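Local coordinates for sortase (Actinomyces oris, PDB 2XWG), which is a class C sortase, probably a cysteine transpeptidase that links pilin subunits during fimbrial assembly, and binds calcium ions, at residues H94-D99 with S136-G141. Sequence-based numbering, arbitrary orientation.
Sequences HEMDID and SLPVGG. With CA (calcium ion), chain G.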
loop_
_atom_site.group_PDB
_atom_site.type_symbol
_atom_site.label_atom_id
_atom_site.label_comp_id
_atom_site.label_asym_id
_atom_site.label_seq_id
_atom_site.Cartn_x
_atom_site.Cartn_y
_atom_site.Cartn_z
ATOM N N HIS A 94 -15.994 -2.995 0.781
ATOM C CA HIS A 94 -16.648 -3.823 -0.218
ATOM C C HIS A 94 -15.776 -3.964 -1.458
ATOM O O HIS A 94 -15.985 -4.859 -2.261
ATOM C CB HIS A 94 -18.014 -3.254 -0.610
ATOM C CG HIS A 94 -19.142 -3.740 0.241
ATOM N ND1 HIS A 94 -19.783 -2.935 1.161
ATOM C CD2 HIS A 94 -19.752 -4.947 0.308
ATOM C CE1 HIS A 94 -20.737 -3.625 1.759
ATOM N NE2 HIS A 94 -20.740 -4.850 1.260
ATOM N N GLU A 95 -14.795 -3.088 -1.626
ATOM C CA GLU A 95 -13.927 -3.216 -2.784
ATOM C C GLU A 95 -12.921 -4.332 -2.564
ATOM O O GLU A 95 -12.491 -4.576 -1.443
ATOM C CB GLU A 95 -13.236 -1.899 -3.091
ATOM C CG GLU A 95 -14.217 -0.778 -3.375
ATOM C CD GLU A 95 -14.960 -0.981 -4.687
ATOM O OE1 GLU A 95 -14.556 -1.868 -5.476
ATOM O OE2 GLU A 95 -15.938 -0.242 -4.936
ATOM N N MET A 96 -12.577 -5.029 -3.635
ATOM C CA MET A 96 -11.600 -6.102 -3.580
ATOM C C MET A 96 -11.832 -7.072 -2.420
ATOM O O MET A 96 -10.897 -7.361 -1.665
ATOM C CB MET A 96 -10.205 -5.497 -3.500
ATOM C CG MET A 96 -9.938 -4.494 -4.593
ATOM S SD MET A 96 -8.212 -3.988 -4.682
ATOM C CE MET A 96 -7.461 -5.413 -5.467
ATOM N N ASP A 97 -13.065 -7.577 -2.293
ATOM C CA ASP A 97 -13.466 -8.369 -1.127
ATOM C C ASP A 97 -13.849 -9.835 -1.425
ATOM O O ASP A 97 -14.472 -10.513 -0.593
ATOM C CB ASP A 97 -14.583 -7.658 -0.329
ATOM C CG ASP A 97 -15.991 -7.843 -0.942
ATOM O OD1 ASP A 97 -16.153 -7.805 -2.192
ATOM O OD2 ASP A 97 -16.950 -8.025 -0.150
ATOM N N ILE A 98 -13.461 -10.329 -2.595
ATOM C CA ILE A 98 -13.690 -11.732 -2.920
ATOM C C ILE A 98 -13.044 -12.662 -1.895
ATOM O O ILE A 98 -13.700 -13.557 -1.369
ATOM C CB ILE A 98 -13.114 -12.107 -4.282
ATOM C CG1 ILE A 98 -13.637 -11.180 -5.372
ATOM C CG2 ILE A 98 -13.469 -13.541 -4.606
ATOM C CD1 ILE A 98 -12.968 -11.417 -6.733
ATOM N N ASP A 99 -11.748 -12.463 -1.645
ATOM C CA ASP A 99 -11.005 -13.203 -0.618
ATOM C C ASP A 99 -10.752 -12.296 0.578
ATOM O O ASP A 99 -10.924 -11.069 0.505
ATOM C CB ASP A 99 -9.649 -13.682 -1.145
ATOM C CG ASP A 99 -9.771 -14.651 -2.308
ATOM O OD1 ASP A 99 -10.592 -15.601 -2.205
ATOM O OD2 ASP A 99 -9.040 -14.463 -3.320
ATOM N N SER A 136 -5.282 4.851 -3.599
ATOM C CA SER A 136 -5.799 3.986 -4.642
ATOM C C SER A 136 -5.671 2.518 -4.251
ATOM O O SER A 136 -4.662 2.102 -3.688
ATOM C CB SER A 136 -5.030 4.229 -5.943
ATOM O OG SER A 136 -4.917 5.614 -6.237
ATOM N N LEU A 137 -6.691 1.731 -4.557
ATOM C CA LEU A 137 -6.616 0.285 -4.391
ATOM C C LEU A 137 -5.478 -0.262 -5.242
ATOM O O LEU A 137 -5.198 0.274 -6.306
ATOM C CB LEU A 137 -7.950 -0.343 -4.810
ATOM C CG LEU A 137 -9.167 0.144 -4.022
ATOM C CD1 LEU A 137 -10.437 -0.485 -4.546
ATOM C CD2 LEU A 137 -9.001 -0.132 -2.538
ATOM N N PRO A 138 -4.816 -1.338 -4.790
ATOM C CA PRO A 138 -3.663 -1.855 -5.544
ATOM C C PRO A 138 -4.042 -2.698 -6.770
ATOM O O PRO A 138 -3.798 -3.916 -6.784
ATOM C CB PRO A 138 -2.951 -2.741 -4.519
ATOM C CG PRO A 138 -4.030 -3.201 -3.604
ATOM C CD PRO A 138 -5.043 -2.084 -3.537
ATOM N N VAL A 139 -4.626 -2.061 -7.782
ATOM C CA VAL A 139 -4.955 -2.734 -9.037
ATOM C C VAL A 139 -4.271 -1.993 -10.176
ATOM O O VAL A 139 -4.561 -2.228 -11.353
ATOM C CB VAL A 139 -6.481 -2.778 -9.299
ATOM C CG1 VAL A 139 -7.166 -3.882 -8.479
ATOM C CG2 VAL A 139 -7.105 -1.414 -9.017
ATOM N N GLY A 140 -3.349 -1.103 -9.830
ATOM C CA GLY A 140 -2.601 -0.396 -10.848
ATOM C C GLY A 140 -3.483 0.446 -11.759
ATOM O O GLY A 140 -4.658 0.682 -11.473
ATOM N N GLY A 141 -2.918 0.913 -12.866
ATOM C CA GLY A 141 -3.681 1.727 -13.785
ATOM C C GLY A 141 -3.282 3.174 -13.632
ATOM O O GLY A 141 -2.467 3.496 -12.773
HETATM CA CA CA G . -16.855 -6.161 -4.455
#
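Met96 lays its thioether against Leu137, Pro138 and Val139, joining two loops of the sortase beta-barrel: the one after helix 87-93 and the one leading into strand 144-149. The second loop bends sharply at Pro138, the centre of an inverse gamma turn closed by Val139 N to Leu137 O (2.8 Å); the proline's fixed ring holds phi where the turn needs it (-79°), and Leu137 and Val139 supply branched apolar surfaces. The Met96 and Leu137 side chains run alongside each other with opposite headings, and SD rests 3.7 Å from Leu137 CB. The same sulfur meets Pro138 CD at 3.9 Å, the proline ring being set obliquely to the methionine side chain. Extended at chi2 (-170°) but bent at chi3 (76°), the methionine swings its methyl toward Val139, where CE and CG1 meet tip to tip at 3.4 Å. A flexible, unbranched residue suits this place because one side chain can follow the whole bend; with an alanine here, which has no SD or CE, Leu137, Pro138 and Val139 would probably be left without their partner and a gap opened between the loops, next to Met102 and Leu177. Glu95 gives only its aliphatic base, crossed at about a right angle by Leu137, with CB 3.5 Å from CD1, while its carboxylate OE1 is hydrogen-bonded to Ser61 OG on helix 55-68. Behind the methionine the 94-99 loop curls round a calcium ion that Glu58 of that helix also binds. The metal takes His94 O at 2.7 Å and Asp97 OD1 at 2.9 Å.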